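Local coordinates for protein phosphoribosylformylglycinamidine cyclo-ligase (Thermus thermophilus HB8, PDB 5AVM) that probably catalyses the ATP-dependent ring closure of formylglycinamidine ribonucleotide to aminoimidazole ribonucleotide in de novo purine biosynthesis, releasing ADP and phosphate, at residues Val57-Gly62 / His86-Leu91; Gly78-Val84 / Ser121-Cys126; Pro181-Thr187 / Arg219-Tyr224; Leu192-Val197 / Leu279-Ile285; Gly260-Arg266 / Leu320-Pro326. All blocks are in the same frame, centred on the assembly; numbering follows the deposited sequence.

Interaction 1 of 5, residues Val57-Gly62 / His86-Leu91; sequences VATTDG and HSVNDL
Val57-Gly62 is extended strand, His86-Leu91 is helix, and their short axes approach to 8.0 Å with 140° between N-to-C directions. The CA atoms of Thr59 and Leu91 lie 6.6 Å apart, those of Asp61 and Ser87 6.3 Å. Val57, Thr59 and Asp61 point CA-to-CB toward the helix; Ala58 and Thr60 point away from it, and Leu102 and Asp103 of the second subunit pack on them. The van der Waals contacts centre on Leu91 (chi1 -124°, chi2 p), whose CD1 lies 3.2 Å from Thr59 CG2 and 3.6 Å from Ala58 C, while Leu91 CG is 4.3 Å from Val57 CG2. This is an alpha/beta layer of the AIR synthase N-terminal domain, the helix lying across strand 54-62, an outermost strand of the four-stranded mixed sheet within this chain. Polar atoms crowd at the other end. Asp61 (m) places OD1 3.1 Å from Asp90 OD2, two like charges, and Glu137 of the second subunit adds a third carboxylate nearby. Asp90 OD1 bonds His243 instead. Asp61 CB lies over one face of the His86 ring (chi1 t), but OD1 to His86 NE2, 3.3 Å, has a poor hydrogen-bond angle; His86 ND1 bonds Thr187.

Interaction 2 of 5, residues Gly78-Val84 / Ser121-Cys126; sequences GLGFDLV and SLAEAC
Phe81, chi1 m and chi2 71°, lays its ring over Ala125: Ala125 CB sits 3.7 Å from the ring centroid and 10° off the normal, a CH-pi contact over the face, with Phe81 CE2 3.6 Å from Ala125 CA and Phe81 CZ 3.7 Å from Glu124 C. Both backbones are helical, 79-84 and 121-126, their axes 7.3 Å apart at closest and crossing at -51°. So near an approach depends on Gly80: Gly80 CA is 3.9 Å from Leu122 CA, and an ideal CB there would fall 2.4 Å from Leu122 N and 2.2 Å from Ser121 OG. Gly80 O also reaches Ala125 CB at 3.3 Å. One turn on, Val84 (t) packs CB 3.8 Å from Ala125 CB, CG2 3.9 Å from Leu122 CD2 and CG2 3.8 Å from Cys126 SG; Leu83 CD2 meets Leu122 CD2 at 4.0 Å. Two helices of the N-terminal domain are thus joined by glycine-alanine close packing, with Phe101 of strand 97-107 against Leu83, Leu122 and Cys126. Ser121 (t) accepts a weak bond at OG from Gly80 N, 2.8 Å and 127°, and OG also bonds Ser77 O. With this single weak bond across the contact, its chemistry is mainly apolar and depends on small residues and shape fit.

Interaction 3 of 5, residues Pro181-Thr187 / Arg219-Tyr224; sequences PSSGPHT and RPHRAY
A loop leaving strand 176-181 at Pro181 meets the loop before helix 225-233, with CA atoms 4.1 Å apart at His186-His221 and 5.8 Å at Ser183-Arg222. Pro181 O accepts a 2.6 Å hydrogen bond from Tyr224 OH and a weak one, 3.4 Å, from Arg222 NH1. Ser183 OG (chi1 p) donates to Pro220 O at 2.6 Å and accepts from water 1 at 2.9 Å; the same water accepts from His186 N at 2.8 Å and donates to Arg219 O at 3.0 Å. Water 2 donates to Ser183 O at 2.6 Å and weakly accepts from Arg219 NH1 at 3.3 Å, while Glu211 salt-bridges Arg219. Thr187 OG1 (p) and His221 ND1 are hydrogen-bonded at 2.7 Å, with either able to donate. The imidazoles of His186 (m, phi +63°) and His221 (t) stack face to face, centroids 3.9 Å apart and planes at 24°. These loops lie at the junction with the N-terminal domain: on helix 79-92, Asp82 accepts from His221 N, Asn89 bonds Arg222 O and Tyr224 N, and His86 ND1 hydrogen-bonds Thr187 OG1; His243 bonds His221 NE2. Most cross-bonds run from side chains or waters to backbone carbonyls, so the pairing depends on specific polar groups.

Interaction 4 of 5, residues Leu192-Val197 / Leu279-Ile285; sequences LIRKVV and LQRLGGI
A helix-helix packing within the AIR synthase C-terminal domain brings the end of helix 190-196 against the end of helix 275-283, where a Schellman motif turns the chain back into the contact. The short axes approach to 9.9 Å with a crossing angle of 55°, and the nearest CA atoms, those of Val196 and Gly283, are 4.9 Å apart. Val196 (chi1 t) is the central side chain: CG1 lies 3.6 Å from Leu279 O, 3.6 Å from Gly283 N and 3.6 Å from Leu282 CD2, while CG2 lies 3.5 Å from Ile285 CD1. Gly283 permits this fit, since an ideal CB on it would come within 2.3 Å of Val196 CG2. Around that centre, Leu192 CG (chi1 t, chi2 p) meets Ile285 CD1 at 3.9 Å, Ile193 CG1 (chi1 m, chi2 t) meets Leu279 CD1 at 3.9 Å, and Val197 CG1 (m) meets Leu279 CD2 at 3.9 Å. Leu217 of helix 213-218 touches both Ile193 and Val197, extending the apolar cluster to a third helix. The Schellman geometry is set by Gly284, phi/psi 51/48, with Ile285 N to Gln280 O at 2.6 Å and a weak Gly284 N to Arg281 O bond at 3.1 Å. The reversal directs Ile285 toward helix 190-196: a Schellman-terminated helix whose following residue, Ile285, packs into an aliphatic helix-helix interface.

Interaction 5 of 5, residues Gly260-Arg266 / Leu320-Pro326; sequences GLGAEVR and LVGRVVP
The antiparallel pairing can be followed from the residues with most surface covered: Glu264 and Arg266, 75 Å² each, and Val325, 64 Å². Glu264 (chi1 and chi2 t) forms the hydrogen-bonded pair with Arg323: Glu264 N donates to Arg323 O at 2.9 Å, and Arg323 N to Glu264 O at 3.1 Å, the latter less certain because Glu264 O is crowded in the model. Its side chain shares a sheet face with Val325 (m), Glu264 OE2 to Val325 CG1 being 4.3 Å; a long, weak ion pair links the carboxylate to Arg331. Val325 pairs with Gly262 through Gly262 N to Val325 O, 2.7 Å, and Val325 N to Gly262 O, 2.8 Å. Arg266 N continues the ladder to Val321 O at 3.0 Å, and its guanidinium folds back (chi1 m, chi2 t, chi3 m) so that one face lies over Val321 C.

Ala263-Val324 and Val265-Gly322 are the intervening non-hydrogen-bonded pairs, CA atoms 4.6 and 4.5 Å apart, with Ala263, Val265 and Val324 on the other face. Gly322 takes phi/psi 169/-160, which calls for glycine. The segment axes approach to 4.4 Å with 140° between their N-to-C directions. In the mixed sheet of the C-terminal domain, 261-265 lies between 319-326 and 330-332. Pairing rests chiefly on backbone hydrogen bonds, while one face carries charged Glu264 and Arg323 beside Val325 and the other is aliphatic.

Overall arrangement
Interactions 1 and 2 belong to the N-terminal domain, share helix 79-92 and alternate along the chain; their centres are 13 Å apart. Interactions 3, 4 and 5 follow in the C-terminal domain, with 3 and 4, and 4 and 5, interleaved along the chain. Interaction 3 connects the two domains: its loops touch helix 79-92 through Asp82-His221, His86-Thr187 and Asn89-Arg222, all probable hydrogen bonds, its centre 14 and 12 Å from those of interactions 1 and 2. Interaction 4, its centre 18 Å from that of interaction 3, touches it through Pro185 and Ile193. Interaction 5 stands apart in the C-terminal sheet, its centre 34 Å from that of interaction 2. Helix 79-92 thus joins N-terminal packing to the interdomain junction.

Interaction 1 of 5, residues Val57-Gly62 / His86-Leu91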
# COMPACT_ATOMS: atom_id res chain seq x y z
N VAL B 57 7.02 0.90 13.48
CA VAL B 57 6.65 2.04 12.67
C VAL B 57 6.57 1.57 11.23
O VAL B 57 6.97 0.45 10.90
CB VAL B 57 7.71 3.17 12.76
CG1 VAL B 57 7.72 3.76 14.16
CG2 VAL B 57 9.08 2.64 12.41
N ALA B 58 6.02 2.40 10.37
CA ALA B 58 5.91 2.04 8.97
C ALA B 58 5.48 3.25 8.16
O ALA B 58 5.04 4.27 8.70
CB ALA B 58 4.91 0.89 8.77
N THR B 59 5.61 3.11 6.85
CA THR B 59 5.25 4.16 5.92
C THR B 59 4.83 3.44 4.64
O THR B 59 5.25 2.31 4.40
CB THR B 59 6.48 5.08 5.65
OG1 THR B 59 6.13 6.11 4.72
CG2 THR B 59 7.64 4.27 5.09
N THR B 60 3.97 4.08 3.85
CA THR B 60 3.56 3.52 2.58
C THR B 60 3.77 4.64 1.56
O THR B 60 3.48 5.81 1.85
CB THR B 60 2.08 3.04 2.61
OG1 THR B 60 1.85 2.21 1.47
CG2 THR B 60 1.11 4.22 2.62
N ASP B 61 4.31 4.31 0.39
CA ASP B 61 4.61 5.32 -0.63
C ASP B 61 4.35 4.80 -2.03
O ASP B 61 4.06 3.63 -2.22
CB ASP B 61 6.09 5.74 -0.58
CG ASP B 61 6.43 6.55 0.65
OD1 ASP B 61 5.96 7.70 0.74
OD2 ASP B 61 7.18 6.05 1.51
N GLY B 62 4.49 5.70 -3.00
CA GLY B 62 4.31 5.34 -4.39
C GLY B 62 5.45 5.96 -5.17
O GLY B 62 6.01 6.97 -4.75
N HIS B 86 12.84 5.67 -1.27
CA HIS B 86 11.93 6.71 -0.82
C HIS B 86 11.27 6.21 0.46
O HIS B 86 11.03 6.97 1.40
CB HIS B 86 10.89 6.98 -1.91
CG HIS B 86 9.90 8.06 -1.57
ND1 HIS B 86 9.34 8.87 -2.53
CD2 HIS B 86 9.32 8.41 -0.40
CE1 HIS B 86 8.46 9.68 -1.97
NE2 HIS B 86 8.43 9.42 -0.68
N SER B 87 10.99 4.91 0.50
CA SER B 87 10.37 4.27 1.66
C SER B 87 11.34 4.26 2.84
O SER B 87 10.95 4.51 3.99
CB SER B 87 9.94 2.83 1.33
OG SER B 87 8.98 2.79 0.27
N VAL B 88 12.60 3.96 2.56
CA VAL B 88 13.62 3.93 3.60
C VAL B 88 13.78 5.30 4.25
O VAL B 88 13.89 5.40 5.47
CB VAL B 88 14.99 3.45 3.02
CG1 VAL B 88 16.10 3.66 4.04
CG2 VAL B 88 14.90 1.98 2.64
N ASN B 89 13.78 6.36 3.45
CA ASN B 89 13.96 7.71 3.96
C ASN B 89 12.80 8.22 4.81
O ASN B 89 13.02 8.90 5.80
CB ASN B 89 14.22 8.70 2.83
CG ASN B 89 15.60 8.53 2.20
OD1 ASN B 89 16.41 7.70 2.64
ND2 ASN B 89 15.88 9.32 1.16
N ASP B 90 11.57 7.91 4.41
CA ASP B 90 10.41 8.36 5.19
C ASP B 90 10.45 7.76 6.59
O ASP B 90 9.89 8.32 7.54
CB ASP B 90 9.11 7.96 4.48
CG ASP B 90 8.57 9.06 3.58
OD1 ASP B 90 9.32 10.03 3.32
OD2 ASP B 90 7.41 8.96 3.14
N LEU B 91 11.13 6.62 6.71
CA LEU B 91 11.27 5.92 7.98
C LEU B 91 12.46 6.50 8.75
O LEU B 91 12.38 6.70 9.96
CB LEU B 91 11.46 4.42 7.74
CG LEU B 91 10.46 3.48 8.43
CD1 LEU B 91 9.05 3.73 7.94
CD2 LEU B 91 10.85 2.04 8.16

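Interaction 2 of 5, residues Gly78-Val84 / Ser121-Cys126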
# COMPACT_ATOMS: atom_id res chain seq x y z
N GLY B 78 15.41 1.25 -12.62
CA GLY B 78 15.66 1.99 -11.40
C GLY B 78 14.45 2.21 -10.51
O GLY B 78 14.59 2.51 -9.33
N LEU B 79 13.26 2.03 -11.07
CA LEU B 79 12.03 2.24 -10.31
C LEU B 79 11.99 1.46 -9.00
O LEU B 79 11.36 1.90 -8.03
CB LEU B 79 10.81 1.92 -11.19
CG LEU B 79 10.67 2.84 -12.42
CD1 LEU B 79 9.38 2.55 -13.16
CD2 LEU B 79 10.69 4.29 -11.97
N GLY B 80 12.67 0.32 -8.96
CA GLY B 80 12.70 -0.48 -7.75
C GLY B 80 13.43 0.26 -6.64
O GLY B 80 13.06 0.17 -5.47
N PHE B 81 14.48 0.99 -6.99
CA PHE B 81 15.22 1.73 -5.99
C PHE B 81 14.48 3.01 -5.62
O PHE B 81 14.52 3.45 -4.46
CB PHE B 81 16.64 2.04 -6.48
CG PHE B 81 17.52 0.82 -6.60
CD1 PHE B 81 17.29 -0.12 -7.61
CD2 PHE B 81 18.56 0.61 -5.70
CE1 PHE B 81 18.08 -1.26 -7.71
CE2 PHE B 81 19.35 -0.53 -5.79
CZ PHE B 81 19.12 -1.47 -6.80
N ASP B 82 13.80 3.61 -6.59
CA ASP B 82 13.06 4.84 -6.33
C ASP B 82 12.05 4.62 -5.22
O ASP B 82 11.93 5.44 -4.31
CB ASP B 82 12.34 5.32 -7.59
CG ASP B 82 13.27 6.02 -8.58
OD1 ASP B 82 13.96 6.99 -8.17
OD2 ASP B 82 13.32 5.61 -9.76
N LEU B 83 11.32 3.51 -5.28
CA LEU B 83 10.31 3.21 -4.26
C LEU B 83 10.90 2.81 -2.90
O LEU B 83 10.55 3.38 -1.87
CB LEU B 83 9.40 2.08 -4.75
CG LEU B 83 8.31 1.64 -3.78
CD1 LEU B 83 7.51 2.86 -3.30
CD2 LEU B 83 7.41 0.64 -4.47
N VAL B 84 11.79 1.83 -2.92
CA VAL B 84 12.43 1.34 -1.71
C VAL B 84 13.21 2.44 -0.99
O VAL B 84 13.05 2.63 0.22
CB VAL B 84 13.36 0.15 -2.04
CG1 VAL B 84 14.21 -0.22 -0.84
CG2 VAL B 84 12.52 -1.04 -2.48
N SER B 121 13.82 -5.22 -10.24
CA SER B 121 14.36 -4.00 -9.63
C SER B 121 14.13 -3.91 -8.12
O SER B 121 15.05 -3.59 -7.37
CB SER B 121 13.75 -2.77 -10.32
OG SER B 121 14.41 -1.59 -9.92
N LEU B 122 12.90 -4.18 -7.69
CA LEU B 122 12.57 -4.11 -6.27
C LEU B 122 13.37 -5.11 -5.45
O LEU B 122 13.77 -4.82 -4.33
CB LEU B 122 11.07 -4.33 -6.08
CG LEU B 122 10.25 -3.12 -6.55
CD1 LEU B 122 8.88 -3.56 -7.05
CD2 LEU B 122 10.14 -2.13 -5.41
N ALA B 123 13.60 -6.29 -6.02
CA ALA B 123 14.37 -7.32 -5.33
C ALA B 123 15.82 -6.87 -5.16
O ALA B 123 16.47 -7.17 -4.15
CB ALA B 123 14.31 -8.62 -6.11
N GLU B 124 16.34 -6.14 -6.15
CA GLU B 124 17.71 -5.64 -6.10
C GLU B 124 17.86 -4.49 -5.11
O GLU B 124 18.88 -4.38 -4.45
CB GLU B 124 18.16 -5.15 -7.49
CG GLU B 124 18.15 -6.20 -8.61
CD GLU B 124 18.74 -5.67 -9.93
OE1 GLU B 124 19.92 -5.26 -9.92
OE2 GLU B 124 18.04 -5.67 -10.97
N ALA B 125 16.84 -3.65 -5.01
CA ALA B 125 16.85 -2.50 -4.10
C ALA B 125 16.77 -2.92 -2.65
O ALA B 125 17.43 -2.34 -1.78
CB ALA B 125 15.69 -1.57 -4.43
N CYS B 126 15.95 -3.93 -2.37
CA CYS B 126 15.81 -4.42 -1.01
C CYS B 126 17.05 -5.15 -0.55
O CYS B 126 17.61 -4.83 0.49
CB CYS B 126 14.62 -5.36 -0.90
SG CYS B 126 13.04 -4.54 -1.01

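Interaction 3 of 5, residues Pro181-Thr187 / Arg219-Tyr224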
# COMPACT_ATOMS: atom_id res chain seq x y z
N PRO B 181 22.65 15.59 0.44
CA PRO B 181 22.45 15.76 -1.00
C PRO B 181 21.55 14.78 -1.74
O PRO B 181 21.71 13.57 -1.64
CB PRO B 181 23.88 15.76 -1.54
CG PRO B 181 24.57 14.80 -0.62
CD PRO B 181 24.05 15.24 0.74
N SER B 182 20.61 15.33 -2.50
CA SER B 182 19.70 14.53 -3.30
C SER B 182 20.45 14.12 -4.56
O SER B 182 21.45 14.75 -4.91
CB SER B 182 18.45 15.33 -3.67
OG SER B 182 18.72 16.31 -4.65
N SER B 183 19.97 13.08 -5.24
CA SER B 183 20.61 12.57 -6.45
C SER B 183 19.95 13.10 -7.71
O SER B 183 20.25 12.66 -8.82
CB SER B 183 20.52 11.05 -6.48
OG SER B 183 19.18 10.66 -6.73
N GLY B 184 19.04 14.05 -7.54
CA GLY B 184 18.34 14.59 -8.68
C GLY B 184 16.92 14.85 -8.26
O GLY B 184 16.68 15.12 -7.08
N PRO B 185 15.95 14.75 -9.17
CA PRO B 185 14.56 15.00 -8.78
C PRO B 185 14.00 13.97 -7.79
O PRO B 185 12.99 14.21 -7.14
CB PRO B 185 13.81 14.99 -10.11
CG PRO B 185 14.89 15.37 -11.12
CD PRO B 185 16.06 14.56 -10.63
N HIS B 186 14.68 12.83 -7.67
CA HIS B 186 14.22 11.77 -6.78
C HIS B 186 12.87 11.26 -7.27
O HIS B 186 12.78 10.78 -8.40
CB HIS B 186 14.12 12.28 -5.34
CG HIS B 186 15.42 12.19 -4.60
ND1 HIS B 186 15.53 12.49 -3.26
CD2 HIS B 186 16.65 11.79 -4.99
CE1 HIS B 186 16.77 12.27 -2.86
NE2 HIS B 186 17.47 11.84 -3.90
N THR B 187 11.83 11.36 -6.45
CA THR B 187 10.53 10.86 -6.88
C THR B 187 9.33 11.77 -6.67
O THR B 187 8.24 11.32 -6.33
CB THR B 187 10.22 9.48 -6.23
OG1 THR B 187 10.59 9.50 -4.84
CG2 THR B 187 10.98 8.37 -6.93
N ARG B 219 17.86 8.87 -12.50
CA ARG B 219 18.77 8.48 -11.43
C ARG B 219 17.88 8.20 -10.22
O ARG B 219 17.11 9.07 -9.79
CB ARG B 219 19.76 9.60 -11.11
CG ARG B 219 20.70 9.29 -9.96
CD ARG B 219 22.02 10.02 -10.12
NE ARG B 219 22.80 9.49 -11.25
CZ ARG B 219 23.35 10.25 -12.20
NH1 ARG B 219 23.21 11.57 -12.17
NH2 ARG B 219 24.04 9.68 -13.18
N PRO B 220 17.97 6.99 -9.66
CA PRO B 220 17.16 6.59 -8.51
C PRO B 220 17.15 7.53 -7.30
O PRO B 220 18.10 8.27 -7.04
CB PRO B 220 17.72 5.21 -8.15
CG PRO B 220 18.17 4.68 -9.49
CD PRO B 220 18.85 5.88 -10.09
N HIS B 221 16.04 7.49 -6.56
CA HIS B 221 15.86 8.26 -5.34
C HIS B 221 16.99 7.77 -4.43
O HIS B 221 17.21 6.57 -4.30
CB HIS B 221 14.49 7.92 -4.74
CG HIS B 221 14.09 8.80 -3.59
ND1 HIS B 221 13.00 9.64 -3.66
CD2 HIS B 221 14.62 8.97 -2.36
CE1 HIS B 221 12.88 10.29 -2.51
NE2 HIS B 221 13.85 9.90 -1.71
N ARG B 222 17.72 8.69 -3.80
CA ARG B 222 18.84 8.32 -2.94
C ARG B 222 18.44 7.96 -1.50
O ARG B 222 17.69 8.70 -0.85
CB ARG B 222 19.86 9.45 -2.92
CG ARG B 222 21.12 9.18 -2.13
CD ARG B 222 22.19 10.21 -2.45
NE ARG B 222 22.63 10.08 -3.84
CZ ARG B 222 23.38 10.97 -4.49
NH1 ARG B 222 23.77 12.09 -3.89
NH2 ARG B 222 23.74 10.75 -5.75
N ALA B 223 18.95 6.84 -1.01
CA ALA B 223 18.69 6.38 0.35
C ALA B 223 19.78 6.88 1.29
O ALA B 223 20.96 6.90 0.93
CB ALA B 223 18.65 4.86 0.40
N TYR B 224 19.39 7.28 2.50
CA TYR B 224 20.34 7.79 3.48
C TYR B 224 20.51 6.86 4.68
O TYR B 224 20.89 7.31 5.77
CB TYR B 224 19.91 9.17 3.95
CG TYR B 224 19.84 10.15 2.80
CD1 TYR B 224 20.99 10.55 2.13
CD2 TYR B 224 18.61 10.60 2.33
CE1 TYR B 224 20.92 11.37 1.01
CE2 TYR B 224 18.53 11.41 1.22
CZ TYR B 224 19.68 11.79 0.56
OH TYR B 224 19.59 12.59 -0.55
O HOH W 1 17.11 11.74 -8.44
O HOH W 2 20.53 13.26 -11.34

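Interaction 4 of 5, residues Leu192-Val197 / Leu279-Ile285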
# COMPACT_ATOMS: atom_id res chain seq x y z
N LEU B 192 5.58 17.86 -13.60
CA LEU B 192 6.06 19.13 -14.12
C LEU B 192 7.16 18.78 -15.11
O LEU B 192 7.18 19.29 -16.23
CB LEU B 192 6.61 20.00 -12.97
CG LEU B 192 7.13 21.41 -13.28
CD1 LEU B 192 6.27 22.08 -14.35
CD2 LEU B 192 7.12 22.24 -12.01
N ILE B 193 8.03 17.86 -14.70
CA ILE B 193 9.15 17.40 -15.52
C ILE B 193 8.72 16.84 -16.88
O ILE B 193 9.26 17.24 -17.91
CB ILE B 193 9.97 16.31 -14.78
CG1 ILE B 193 10.79 16.96 -13.67
CG2 ILE B 193 10.86 15.56 -15.74
CD1 ILE B 193 11.42 15.97 -12.71
N ARG B 194 7.77 15.91 -16.89
CA ARG B 194 7.32 15.31 -18.15
C ARG B 194 6.75 16.35 -19.11
O ARG B 194 6.83 16.19 -20.33
CB ARG B 194 6.29 14.21 -17.88
CG ARG B 194 6.89 12.95 -17.23
CD ARG B 194 5.88 11.81 -17.17
NE ARG B 194 5.51 11.31 -18.49
CZ ARG B 194 4.26 11.19 -18.93
NH1 ARG B 194 3.24 11.53 -18.15
NH2 ARG B 194 4.03 10.73 -20.15
N LYS B 195 6.20 17.43 -18.55
CA LYS B 195 5.66 18.51 -19.37
C LYS B 195 6.80 19.35 -19.93
O LYS B 195 6.82 19.67 -21.12
CB LYS B 195 4.75 19.41 -18.53
CG LYS B 195 4.57 20.81 -19.14
CD LYS B 195 3.72 21.71 -18.26
CE LYS B 195 3.79 23.16 -18.73
NZ LYS B 195 5.16 23.75 -18.54
N VAL B 196 7.74 19.70 -19.07
CA VAL B 196 8.89 20.51 -19.46
C VAL B 196 9.78 19.84 -20.52
O VAL B 196 10.22 20.49 -21.47
CB VAL B 196 9.74 20.90 -18.23
CG1 VAL B 196 11.07 21.47 -18.65
CG2 VAL B 196 8.99 21.93 -17.40
N VAL B 197 10.04 18.54 -20.35
CA VAL B 197 10.88 17.82 -21.31
C VAL B 197 10.09 17.18 -22.45
O VAL B 197 10.67 16.54 -23.33
CB VAL B 197 11.70 16.70 -20.61
CG1 VAL B 197 12.56 17.30 -19.51
CG2 VAL B 197 10.78 15.63 -20.06
N LEU B 279 15.85 22.39 -16.10
CA LEU B 279 14.42 22.19 -16.28
C LEU B 279 13.76 23.55 -16.14
O LEU B 279 12.96 23.97 -16.98
CB LEU B 279 13.89 21.24 -15.20
CG LEU B 279 14.48 19.83 -15.20
CD1 LEU B 279 14.04 19.08 -13.95
CD2 LEU B 279 14.06 19.11 -16.46
N GLN B 280 14.11 24.24 -15.06
CA GLN B 280 13.59 25.57 -14.77
C GLN B 280 13.66 26.47 -16.00
O GLN B 280 12.65 27.05 -16.42
CB GLN B 280 14.40 26.16 -13.62
CG GLN B 280 14.15 27.62 -13.31
CD GLN B 280 14.97 28.08 -12.12
OE1 GLN B 280 16.13 27.69 -11.97
NE2 GLN B 280 14.38 28.91 -11.27
N ARG B 281 14.84 26.58 -16.59
CA ARG B 281 15.06 27.41 -17.77
C ARG B 281 14.23 26.93 -18.97
O ARG B 281 13.58 27.73 -19.64
CB ARG B 281 16.54 27.41 -18.15
CG ARG B 281 17.28 28.72 -17.91
CD ARG B 281 18.70 28.62 -18.44
NE ARG B 281 18.71 28.17 -19.83
CZ ARG B 281 19.53 27.24 -20.32
NH1 ARG B 281 20.42 26.66 -19.52
NH2 ARG B 281 19.44 26.88 -21.60
N LEU B 282 14.28 25.63 -19.23
CA LEU B 282 13.56 25.02 -20.35
C LEU B 282 12.06 25.23 -20.22
O LEU B 282 11.37 25.58 -21.18
CB LEU B 282 13.87 23.53 -20.44
CG LEU B 282 13.24 22.73 -21.59
CD1 LEU B 282 13.84 23.17 -22.91
CD2 LEU B 282 13.48 21.25 -21.37
N GLY B 283 11.55 25.00 -19.01
CA GLY B 283 10.14 25.16 -18.76
C GLY B 283 9.82 26.56 -18.29
O GLY B 283 8.66 26.88 -18.01
N GLY B 284 10.84 27.41 -18.20
CA GLY B 284 10.64 28.77 -17.75
C GLY B 284 9.88 28.74 -16.45
O GLY B 284 8.89 29.45 -16.26
N ILE B 285 10.35 27.89 -15.54
CA ILE B 285 9.72 27.71 -14.24
C ILE B 285 10.28 28.68 -13.20
O ILE B 285 11.49 28.74 -12.98
CB ILE B 285 9.92 26.26 -13.75
CG1 ILE B 285 9.34 25.29 -14.79
CG2 ILE B 285 9.26 26.05 -12.40
CD1 ILE B 285 9.81 23.87 -14.64

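Interaction 5 of 5, residues Gly260-Arg266 / Leu320-Pro326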
# COMPACT_ATOMS: atom_id res chain seq x y z
N GLY B 260 5.94 27.75 16.79
CA GLY B 260 6.76 28.88 17.20
C GLY B 260 8.20 28.80 16.75
O GLY B 260 9.07 29.50 17.29
N LEU B 261 8.46 27.94 15.77
CA LEU B 261 9.81 27.76 15.25
C LEU B 261 9.79 27.56 13.74
O LEU B 261 9.15 26.64 13.23
CB LEU B 261 10.50 26.59 15.94
CG LEU B 261 10.78 26.79 17.44
CD1 LEU B 261 11.38 25.54 18.04
CD2 LEU B 261 11.73 27.97 17.62
N GLY B 262 10.49 28.45 13.04
CA GLY B 262 10.57 28.37 11.60
C GLY B 262 12.02 28.12 11.25
O GLY B 262 12.87 28.12 12.14
N ALA B 263 12.32 27.92 9.97
CA ALA B 263 13.69 27.66 9.54
C ALA B 263 14.27 28.78 8.69
O ALA B 263 13.54 29.53 8.05
CB ALA B 263 13.76 26.34 8.78
N GLU B 264 15.59 28.87 8.68
CA GLU B 264 16.32 29.88 7.92
C GLU B 264 17.33 29.17 7.02
O GLU B 264 18.33 28.65 7.51
CB GLU B 264 17.04 30.81 8.88
CG GLU B 264 17.68 32.02 8.26
CD GLU B 264 18.36 32.89 9.31
OE1 GLU B 264 19.48 32.53 9.74
OE2 GLU B 264 17.76 33.91 9.70
N VAL B 265 17.06 29.15 5.72
CA VAL B 265 17.95 28.48 4.77
C VAL B 265 18.78 29.44 3.92
O VAL B 265 18.23 30.17 3.10
CB VAL B 265 17.14 27.56 3.83
CG1 VAL B 265 18.06 26.89 2.82
CG2 VAL B 265 16.39 26.52 4.64
N ARG B 266 20.10 29.43 4.11
CA ARG B 266 20.98 30.30 3.33
C ARG B 266 21.13 29.76 1.91
O ARG B 266 21.60 28.65 1.72
CB ARG B 266 22.37 30.37 3.97
CG ARG B 266 22.40 30.83 5.42
CD ARG B 266 23.84 31.08 5.84
NE ARG B 266 24.70 29.94 5.57
CZ ARG B 266 24.83 28.88 6.37
NH1 ARG B 266 24.15 28.83 7.51
NH2 ARG B 266 25.63 27.88 6.03
N LEU B 320 25.87 22.39 6.14
CA LEU B 320 25.17 23.22 7.12
C LEU B 320 24.47 24.24 6.23
O LEU B 320 25.13 24.96 5.49
CB LEU B 320 26.15 23.91 8.07
CG LEU B 320 25.55 24.90 9.10
CD1 LEU B 320 24.51 24.22 9.96
CD2 LEU B 320 26.66 25.45 9.97
N VAL B 321 23.15 24.30 6.31
CA VAL B 321 22.41 25.21 5.44
C VAL B 321 21.42 26.13 6.14
O VAL B 321 20.61 26.77 5.48
CB VAL B 321 21.66 24.41 4.37
CG1 VAL B 321 22.63 23.51 3.62
CG2 VAL B 321 20.57 23.57 5.02
N GLY B 322 21.48 26.20 7.46
CA GLY B 322 20.54 27.07 8.14
C GLY B 322 20.46 26.95 9.64
O GLY B 322 21.36 26.45 10.30
N ARG B 323 19.34 27.42 10.18
CA ARG B 323 19.13 27.41 11.61
C ARG B 323 17.64 27.53 11.91
O ARG B 323 16.87 28.03 11.09
CB ARG B 323 19.89 28.60 12.22
CG ARG B 323 20.15 28.53 13.70
CD ARG B 323 21.01 29.71 14.11
NE ARG B 323 21.35 29.70 15.53
CZ ARG B 323 22.12 30.61 16.12
NH1 ARG B 323 22.64 31.60 15.41
NH2 ARG B 323 22.38 30.53 17.42
N VAL B 324 17.24 27.04 13.08
CA VAL B 324 15.84 27.08 13.53
C VAL B 324 15.63 28.37 14.31
O VAL B 324 16.10 28.52 15.44
CB VAL B 324 15.52 25.88 14.45
CG1 VAL B 324 14.09 25.98 14.96
CG2 VAL B 324 15.72 24.58 13.68
N VAL B 325 14.91 29.30 13.70
CA VAL B 325 14.66 30.59 14.33
C VAL B 325 13.19 30.80 14.65
O VAL B 325 12.33 30.09 14.14
CB VAL B 325 15.13 31.74 13.41
CG1 VAL B 325 16.61 31.59 13.10
CG2 VAL B 325 14.31 31.76 12.13
N PRO B 326 12.89 31.77 15.52
CA PRO B 326 11.52 32.08 15.92
C PRO B 326 10.59 32.38 14.74
O PRO B 326 11.04 32.81 13.67
CB PRO B 326 11.70 33.28 16.84
CG PRO B 326 13.01 32.98 17.49
CD PRO B 326 13.86 32.55 16.32